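Local coordinates for MetRS related protein (Pyrococcus horikoshii, PDB 2CWP) that probably binds tRNA in the service of methionyl-tRNA synthesis, in which methionine is joined to its tRNA at the expense of ATP, at residues A[55-67]-A[98-111]. Residues are numbered along the deposited sequence; the frame is centred on the assembly and turned at random.
Sequences QIPPEELEGKKFI and LIPVPEEVPVGARV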
ATOM      1  N   GLN A  55      13.376  -4.969   4.545  1.00 29.21           N
ATOM      2  CA  GLN A  55      12.780  -5.788   5.592  1.00 26.26           C
ATOM      3  C   GLN A  55      11.788  -6.811   5.063  1.00 27.21           C
ATOM      4  O   GLN A  55      11.670  -7.893   5.613  1.00 27.43           O
ATOM      5  CB  GLN A  55      12.049  -4.912   6.604  1.00 23.04           C
ATOM      6  CG  GLN A  55      12.940  -3.986   7.394  1.00 29.47           C
ATOM      7  CD  GLN A  55      12.198  -3.392   8.571  1.00 31.01           C
ATOM      8  OE1 GLN A  55      11.622  -4.125   9.377  1.00 22.41           O
ATOM      9  NE2 GLN A  55      12.194  -2.058   8.671  1.00 21.40           N
ATOM     10  N   ILE A  56      11.071  -6.454   4.001  1.00 28.63           N
ATOM     11  CA  ILE A  56      10.049  -7.327   3.426  1.00 30.93           C
ATOM     12  C   ILE A  56      10.288  -7.595   1.945  1.00 30.57           C
ATOM     13  O   ILE A  56      10.116  -6.707   1.116  1.00 37.63           O
ATOM     14  CB  ILE A  56       8.640  -6.688   3.564  1.00 27.86           C
ATOM     15  CG1 ILE A  56       8.348  -6.327   5.026  1.00 28.21           C
ATOM     16  CG2 ILE A  56       7.592  -7.635   3.011  1.00 23.72           C
ATOM     17  CD1 ILE A  56       8.181  -7.532   5.949  1.00 40.88           C
ATOM     18  N   PRO A  57      10.661  -8.832   1.584  1.00 30.12           N
ATOM     19  CA  PRO A  57      10.900  -9.125   0.169  1.00 26.97           C
ATOM     20  C   PRO A  57       9.617  -9.078  -0.665  1.00 26.89           C
ATOM     21  O   PRO A  57       8.526  -9.336  -0.162  1.00 31.58           O
ATOM     22  CB  PRO A  57      11.527 -10.518   0.206  1.00 27.57           C
ATOM     23  CG  PRO A  57      10.830 -11.145   1.370  1.00 31.18           C
ATOM     24  CD  PRO A  57      10.868 -10.032   2.411  1.00 28.79           C
ATOM     25  N   PRO A  58       9.746  -8.758  -1.960  1.00 26.64           N
ATOM     26  CA  PRO A  58       8.650  -8.653  -2.931  1.00 27.59           C
ATOM     27  C   PRO A  58       7.717  -9.863  -2.987  1.00 28.71           C
ATOM     28  O   PRO A  58       6.497  -9.702  -3.098  1.00 28.04           O
ATOM     29  CB  PRO A  58       9.380  -8.440  -4.259  1.00 26.89           C
ATOM     30  CG  PRO A  58      10.632  -7.751  -3.851  1.00 30.49           C
ATOM     31  CD  PRO A  58      11.045  -8.492  -2.609  1.00 27.64           C
ATOM     32  N   GLU A  59       8.284 -11.063  -2.907  1.00 24.02           N
ATOM     33  CA  GLU A  59       7.479 -12.271  -2.968  1.00 30.43           C
ATOM     34  C   GLU A  59       6.541 -12.446  -1.771  1.00 31.35           C
ATOM     35  O   GLU A  59       5.633 -13.280  -1.800  1.00 30.15           O
ATOM     36  CB  GLU A  59       8.368 -13.524  -3.153  1.00 33.34           C
ATOM     37  CG  GLU A  59       9.283 -13.899  -1.994  1.00 33.16           C
ATOM     38  CD  GLU A  59      10.657 -13.211  -2.040  1.00 35.06           C
ATOM     39  OE1 GLU A  59      11.537 -13.616  -1.242  1.00 26.06           O
ATOM     40  OE2 GLU A  59      10.856 -12.279  -2.860  1.00 32.35           O
ATOM     41  N   GLU A  60       6.742 -11.666  -0.714  1.00 28.32           N
ATOM     42  CA  GLU A  60       5.851 -11.771   0.428  1.00 25.32           C
ATOM     43  C   GLU A  60       4.587 -10.913   0.234  1.00 29.16           C
ATOM     44  O   GLU A  60       3.647 -10.989   1.028  1.00 33.09           O
ATOM     45  CB  GLU A  60       6.593 -11.378   1.710  1.00 28.36           C
ATOM     46  CG  GLU A  60       7.372 -12.543   2.309  1.00 33.33           C
ATOM     47  CD  GLU A  60       8.278 -12.136   3.452  1.00 41.12           C
ATOM     48  OE1 GLU A  60       7.980 -11.118   4.113  1.00 45.96           O
ATOM     49  OE2 GLU A  60       9.283 -12.844   3.700  1.00 45.91           O
ATOM     50  N   LEU A  61       4.549 -10.123  -0.841  1.00 26.98           N
ATOM     51  CA  LEU A  61       3.389  -9.263  -1.119  1.00 27.76           C
ATOM     52  C   LEU A  61       2.552  -9.782  -2.282  1.00 26.59           C
ATOM     53  O   LEU A  61       1.332  -9.699  -2.264  1.00 30.88           O
ATOM     54  CB  LEU A  61       3.851  -7.841  -1.425  1.00 19.06           C
ATOM     55  CG  LEU A  61       4.591  -7.130  -0.287  1.00 28.23           C
ATOM     56  CD1 LEU A  61       5.853  -6.484  -0.820  1.00 28.95           C
ATOM     57  CD2 LEU A  61       3.688  -6.101   0.341  1.00 27.75           C
ATOM     58  N   GLU A  62       3.220 -10.317  -3.295  1.00 30.98           N
ATOM     59  CA  GLU A  62       2.539 -10.853  -4.465  1.00 30.50           C
ATOM     60  C   GLU A  62       1.501 -11.890  -4.121  1.00 26.06           C
ATOM     61  O   GLU A  62       1.770 -12.815  -3.370  1.00 28.88           O
ATOM     62  CB  GLU A  62       3.529 -11.492  -5.430  1.00 34.45           C
ATOM     63  CG  GLU A  62       4.265 -10.512  -6.284  1.00 44.78           C
ATOM     64  CD  GLU A  62       4.591 -11.076  -7.653  1.00 36.50           C
ATOM     65  OE1 GLU A  62       5.286 -10.381  -8.413  1.00 49.18           O
ATOM     66  OE2 GLU A  62       4.157 -12.201  -7.966  1.00 40.07           O
ATOM     67  N   GLY A  63       0.316 -11.729  -4.698  1.00 25.96           N
ATOM     68  CA  GLY A  63      -0.759 -12.663  -4.464  1.00 23.98           C
ATOM     69  C   GLY A  63      -1.632 -12.333  -3.269  1.00 27.02           C
ATOM     70  O   GLY A  63      -2.691 -12.937  -3.104  1.00 27.77           O
ATOM     71  N   LYS A  64      -1.212 -11.385  -2.435  1.00 26.15           N
ATOM     72  CA  LYS A  64      -2.013 -11.046  -1.252  1.00 24.21           C
ATOM     73  C   LYS A  64      -2.800  -9.740  -1.370  1.00 23.76           C
ATOM     74  O   LYS A  64      -2.527  -8.909  -2.236  1.00 24.43           O
ATOM     75  CB  LYS A  64      -1.120 -10.938  -0.015  1.00 21.76           C
ATOM     76  CG  LYS A  64      -0.050 -12.005   0.129  1.00 34.60           C
ATOM     77  CD  LYS A  64      -0.614 -13.395   0.267  1.00 36.84           C
ATOM     78  CE  LYS A  64       0.079 -14.127   1.415  1.00 42.38           C
ATOM     79  NZ  LYS A  64       1.557 -13.944   1.378  1.00 41.84           N
ATOM     80  N   LYS A  65      -3.772  -9.576  -0.472  1.00 23.59           N
ATOM     81  CA  LYS A  65      -4.587  -8.370  -0.401  1.00 22.62           C
ATOM     82  C   LYS A  65      -4.104  -7.544   0.790  1.00 22.05           C
ATOM     83  O   LYS A  65      -3.753  -8.107   1.835  1.00 18.81           O
ATOM     84  CB  LYS A  65      -6.061  -8.725  -0.195  1.00 21.73           C
ATOM     85  CG  LYS A  65      -6.668  -9.478  -1.363  1.00 22.49           C
ATOM     86  CD  LYS A  65      -8.155  -9.713  -1.171  1.00 26.79           C
ATOM     87  CE  LYS A  65      -8.693 -10.546  -2.319  1.00 18.06           C
ATOM     88  NZ  LYS A  65     -10.137 -10.840  -2.159  1.00 27.74           N
ATOM     89  N   PHE A  66      -4.104  -6.221   0.631  1.00 17.79           N
ATOM     90  CA  PHE A  66      -3.687  -5.303   1.688  1.00 19.65           C
ATOM     91  C   PHE A  66      -4.522  -4.025   1.633  1.00 24.87           C
ATOM     92  O   PHE A  66      -5.285  -3.802   0.686  1.00 16.32           O
ATOM     93  CB  PHE A  66      -2.219  -4.895   1.535  1.00 18.28           C
ATOM     94  CG  PHE A  66      -1.265  -6.038   1.564  1.00 22.79           C
ATOM     95  CD1 PHE A  66      -0.821  -6.616   0.377  1.00 24.15           C
ATOM     96  CD2 PHE A  66      -0.826  -6.559   2.774  1.00 19.22           C
ATOM     97  CE1 PHE A  66       0.057  -7.711   0.398  1.00 31.53           C
ATOM     98  CE2 PHE A  66       0.048  -7.651   2.806  1.00 25.49           C
ATOM     99  CZ  PHE A  66       0.489  -8.227   1.616  1.00 25.04           C
ATOM    100  N   ILE A  67      -4.344  -3.190   2.652  1.00 17.20           N
ATOM    101  CA  ILE A  67      -5.030  -1.917   2.735  1.00 18.15           C
ATOM    102  C   ILE A  67      -4.158  -0.888   2.032  1.00 16.98           C
ATOM    103  O   ILE A  67      -2.948  -0.856   2.239  1.00 21.92           O
ATOM    104  CB  ILE A  67      -5.171  -1.472   4.169  1.00 15.86           C
ATOM    105  CG1 ILE A  67      -5.870  -2.564   4.979  1.00 15.26           C
ATOM    106  CG2 ILE A  67      -5.892  -0.135   4.209  1.00 14.97           C
ATOM    107  CD1 ILE A  67      -5.748  -2.353   6.494  1.00 14.81           C
ATOM    108  N   LEU A  98       3.724  -6.598   7.705  1.00 19.16           N
ATOM    109  CA  LEU A  98       2.606  -6.519   6.776  1.00 23.63           C
ATOM    110  C   LEU A  98       1.311  -6.755   7.541  1.00 20.89           C
ATOM    111  O   LEU A  98       1.297  -7.422   8.577  1.00 18.29           O
ATOM    112  CB  LEU A  98       2.712  -7.584   5.677  1.00 21.92           C
ATOM    113  CG  LEU A  98       3.839  -7.411   4.661  1.00 27.20           C
ATOM    114  CD1 LEU A  98       3.740  -8.514   3.621  1.00 19.83           C
ATOM    115  CD2 LEU A  98       3.738  -6.030   4.010  1.00 19.94           C
ATOM    116  N   ILE A  99       0.231  -6.178   7.029  1.00 19.50           N
ATOM    117  CA  ILE A  99      -1.095  -6.366   7.601  1.00 16.19           C
ATOM    118  C   ILE A  99      -1.936  -6.861   6.429  1.00 21.25           C
ATOM    119  O   ILE A  99      -2.555  -6.069   5.698  1.00 15.72           O
ATOM    120  CB  ILE A  99      -1.725  -5.042   8.134  1.00 18.97           C
ATOM    121  CG1 ILE A  99      -0.879  -4.465   9.276  1.00 17.76           C
ATOM    122  CG2 ILE A  99      -3.162  -5.309   8.628  1.00 18.62           C
ATOM    123  CD1 ILE A  99      -1.365  -3.090   9.754  1.00 18.10           C
ATOM    124  N   PRO A 100      -1.935  -8.179   6.197  1.00 18.04           N
ATOM    125  CA  PRO A 100      -2.755  -8.648   5.075  1.00 18.31           C
ATOM    126  C   PRO A 100      -4.249  -8.588   5.425  1.00 17.94           C
ATOM    127  O   PRO A 100      -4.627  -8.673   6.589  1.00 17.97           O
ATOM    128  CB  PRO A 100      -2.268 -10.088   4.861  1.00 15.34           C
ATOM    129  CG  PRO A 100      -1.867 -10.527   6.272  1.00 19.59           C
ATOM    130  CD  PRO A 100      -1.135  -9.274   6.781  1.00 21.54           C
ATOM    131  N   VAL A 101      -5.082  -8.419   4.403  1.00 18.05           N
ATOM    132  CA  VAL A 101      -6.534  -8.396   4.562  1.00 17.29           C
ATOM    133  C   VAL A 101      -6.983  -9.860   4.355  1.00 18.80           C
ATOM    134  O   VAL A 101      -6.397 -10.568   3.538  1.00 22.70           O
ATOM    135  CB  VAL A 101      -7.150  -7.483   3.465  1.00 19.14           C
ATOM    136  CG1 VAL A 101      -8.657  -7.583   3.448  1.00 16.27           C
ATOM    137  CG2 VAL A 101      -6.686  -6.038   3.691  1.00 13.87           C
ATOM    138  N   PRO A 102      -7.997 -10.347   5.102  1.00 21.98           N
ATOM    139  CA  PRO A 102      -8.422 -11.749   4.891  1.00 26.67           C
ATOM    140  C   PRO A 102      -8.744 -12.004   3.405  1.00 22.84           C
ATOM    141  O   PRO A 102      -9.211 -11.108   2.698  1.00 25.49           O
ATOM    142  CB  PRO A 102      -9.662 -11.875   5.773  1.00 22.69           C
ATOM    143  CG  PRO A 102      -9.410 -10.887   6.855  1.00 21.10           C
ATOM    144  CD  PRO A 102      -8.834  -9.701   6.121  1.00 18.78           C
ATOM    145  N   GLU A 103      -8.508 -13.223   2.939  1.00 27.11           N
ATOM    146  CA  GLU A 103      -8.744 -13.554   1.532  1.00 28.41           C
ATOM    147  C   GLU A 103     -10.196 -13.338   1.091  1.00 24.30           C
ATOM    148  O   GLU A 103     -10.453 -13.007  -0.070  1.00 26.70           O
ATOM    149  CB  GLU A 103      -8.328 -15.000   1.255  1.00 26.51           C
ATOM    150  CG  GLU A 103      -7.639 -15.189  -0.072  1.00 45.11           C
ATOM    151  CD  GLU A 103      -6.178 -14.788  -0.027  1.00 49.47           C
ATOM    152  OE1 GLU A 103      -5.879 -13.597   0.220  1.00 53.19           O
ATOM    153  OE2 GLU A 103      -5.322 -15.676  -0.237  1.00 55.16           O
ATOM    154  N   GLU A 104     -11.127 -13.497   2.027  1.00 21.17           N
ATOM    155  CA  GLU A 104     -12.554 -13.331   1.768  1.00 22.07           C
ATOM    156  C   GLU A 104     -12.977 -11.922   1.342  1.00 30.00           C
ATOM    157  O   GLU A 104     -13.931 -11.765   0.577  1.00 27.25           O
ATOM    158  CB  GLU A 104     -13.367 -13.684   3.019  1.00 33.42           C
ATOM    159  CG  GLU A 104     -13.361 -15.138   3.461  1.00 41.72           C
ATOM    160  CD  GLU A 104     -11.988 -15.629   3.911  1.00 48.12           C
ATOM    161  OE1 GLU A 104     -11.168 -14.795   4.361  1.00 44.49           O
ATOM    162  OE2 GLU A 104     -11.740 -16.857   3.823  1.00 45.77           O
ATOM    163  N   VAL A 105     -12.295 -10.891   1.840  1.00 24.00           N
ATOM    164  CA  VAL A 105     -12.693  -9.523   1.507  1.00 21.62           C
ATOM    165  C   VAL A 105     -12.521  -9.160   0.033  1.00 20.97           C
ATOM    166  O   VAL A 105     -11.417  -9.173  -0.501  1.00 20.86           O
ATOM    167  CB  VAL A 105     -11.930  -8.491   2.368  1.00 18.67           C
ATOM    168  CG1 VAL A 105     -12.382  -7.085   2.006  1.00 24.81           C
ATOM    169  CG2 VAL A 105     -12.174  -8.768   3.843  1.00 23.10           C
ATOM    170  N   PRO A 106     -13.620  -8.807  -0.642  1.00 19.97           N
ATOM    171  CA  PRO A 106     -13.526  -8.447  -2.064  1.00 20.19           C
ATOM    172  C   PRO A 106     -12.626  -7.222  -2.312  1.00 22.29           C
ATOM    173  O   PRO A 106     -12.658  -6.257  -1.536  1.00 24.52           O
ATOM    174  CB  PRO A 106     -14.986  -8.161  -2.444  1.00 25.24           C
ATOM    175  CG  PRO A 106     -15.773  -9.040  -1.496  1.00 25.08           C
ATOM    176  CD  PRO A 106     -15.020  -8.817  -0.189  1.00 23.22           C
ATOM    177  N   VAL A 107     -11.836  -7.257  -3.385  1.00 15.86           N
ATOM    178  CA  VAL A 107     -10.973  -6.141  -3.727  1.00 17.06           C
ATOM    179  C   VAL A 107     -11.889  -4.928  -3.941  1.00 23.65           C
ATOM    180  O   VAL A 107     -13.017  -5.072  -4.417  1.00 22.23           O
ATOM    181  CB  VAL A 107     -10.140  -6.418  -5.033  1.00 22.50           C
ATOM    182  CG1 VAL A 107      -9.185  -7.612  -4.822  1.00 22.54           C
ATOM    183  CG2 VAL A 107     -11.070  -6.708  -6.200  1.00 23.26           C
ATOM    184  N   GLY A 108     -11.424  -3.742  -3.568  1.00 19.81           N
ATOM    185  CA  GLY A 108     -12.259  -2.567  -3.742  1.00 20.75           C
ATOM    186  C   GLY A 108     -13.059  -2.222  -2.489  1.00 22.61           C
ATOM    187  O   GLY A 108     -13.571  -1.110  -2.379  1.00 23.13           O
ATOM    188  N   ALA A 109     -13.186  -3.159  -1.549  1.00 23.74           N
ATOM    189  CA  ALA A 109     -13.924  -2.876  -0.311  1.00 20.97           C
ATOM    190  C   ALA A 109     -13.318  -1.655   0.371  1.00 24.56           C
ATOM    191  O   ALA A 109     -12.097  -1.464   0.348  1.00 20.26           O
ATOM    192  CB  ALA A 109     -13.848  -4.047   0.623  1.00 14.26           C
ATOM    193  N   ARG A 110     -14.148  -0.820   0.986  1.00 23.23           N
ATOM    194  CA  ARG A 110     -13.578   0.339   1.656  1.00 25.10           C
ATOM    195  C   ARG A 110     -13.092  -0.033   3.053  1.00 21.36           C
ATOM    196  O   ARG A 110     -13.722  -0.828   3.749  1.00 21.41           O
ATOM    197  CB  ARG A 110     -14.572   1.492   1.774  1.00 27.49           C
ATOM    198  CG  ARG A 110     -13.814   2.739   2.185  1.00 30.41           C
ATOM    199  CD  ARG A 110     -14.635   3.989   2.261  1.00 41.07           C
ATOM    200  NE  ARG A 110     -13.792   5.090   2.735  1.00 40.90           N
ATOM    201  CZ  ARG A 110     -14.252   6.293   3.058  1.00 44.02           C
ATOM    202  NH1 ARG A 110     -15.551   6.551   2.952  1.00 44.37           N
ATOM    203  NH2 ARG A 110     -13.420   7.228   3.504  1.00 40.32           N
ATOM    204  N   VAL A 111     -11.966   0.544   3.457  1.00 17.83           N
ATOM    205  CA  VAL A 111     -11.411   0.270   4.779  1.00 20.40           C
ATOM    206  C   VAL A 111     -11.525   1.561   5.580  1.00 24.10           C
ATOM    207  O   VAL A 111     -10.892   2.561   5.230  1.00 28.73           O
ATOM    208  CB  VAL A 111      -9.937  -0.183   4.667  1.00 19.82           C
ATOM    209  CG1 VAL A 111      -9.287  -0.246   6.037  1.00 19.79           C
ATOM    210  CG2 VAL A 111      -9.881  -1.562   3.994  1.00 15.65           C
TER
HETATM  211  O   HOH W   1      -4.406 -11.561   1.712  1.00 23.88           O
HETATM  212  O   HOH W   2      -2.551  -3.601   4.788  1.00 25.04           O
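The ammonium group of Lys65 reaches into the turn Pro102–Val105, where NZ donates to two backbone carbonyls, Glu103 O at 3.0 Å and, from above its carbonyl plane, Val105 O at 2.7 Å. With CG anti to the carbonyl carbon (chi1 -65°) and the chain extended beyond it, the lysine runs past Val101 and lays CE against Val107 CG1. With the amine gone, as in an alanine here, Glu103 O and Val105 O would lose this donor and the turn would probably be tied less firmly to the strand. The Lys65 backbone is also satisfied: its O accepts a nearly straight bond from Val101 N (2.9 Å, 173° at the hydrogen), while its N donates to a water that in turn donates to Val101 O and Glu103 OE1. A second water accepts from Ile67 N and donates to Ile99 O, which also lies near the ring plane at the edge of Phe66, 3.4 Å from CD2. Apolar contacts flank these bonds: Leu98 sets CD1 against Phe66 CZ and CD2 against Leu61 CD2 (3.7 Å), and Ile67 turns CG1 to Val101 CG2 and CG2 to Val111 CG1. Strand 65-69 pairs with strand 17-27, which also pairs with the short, weakly bonded strand about 110-111, consistent with the curled antiparallel sheet of an OB-fold tRNA-binding domain.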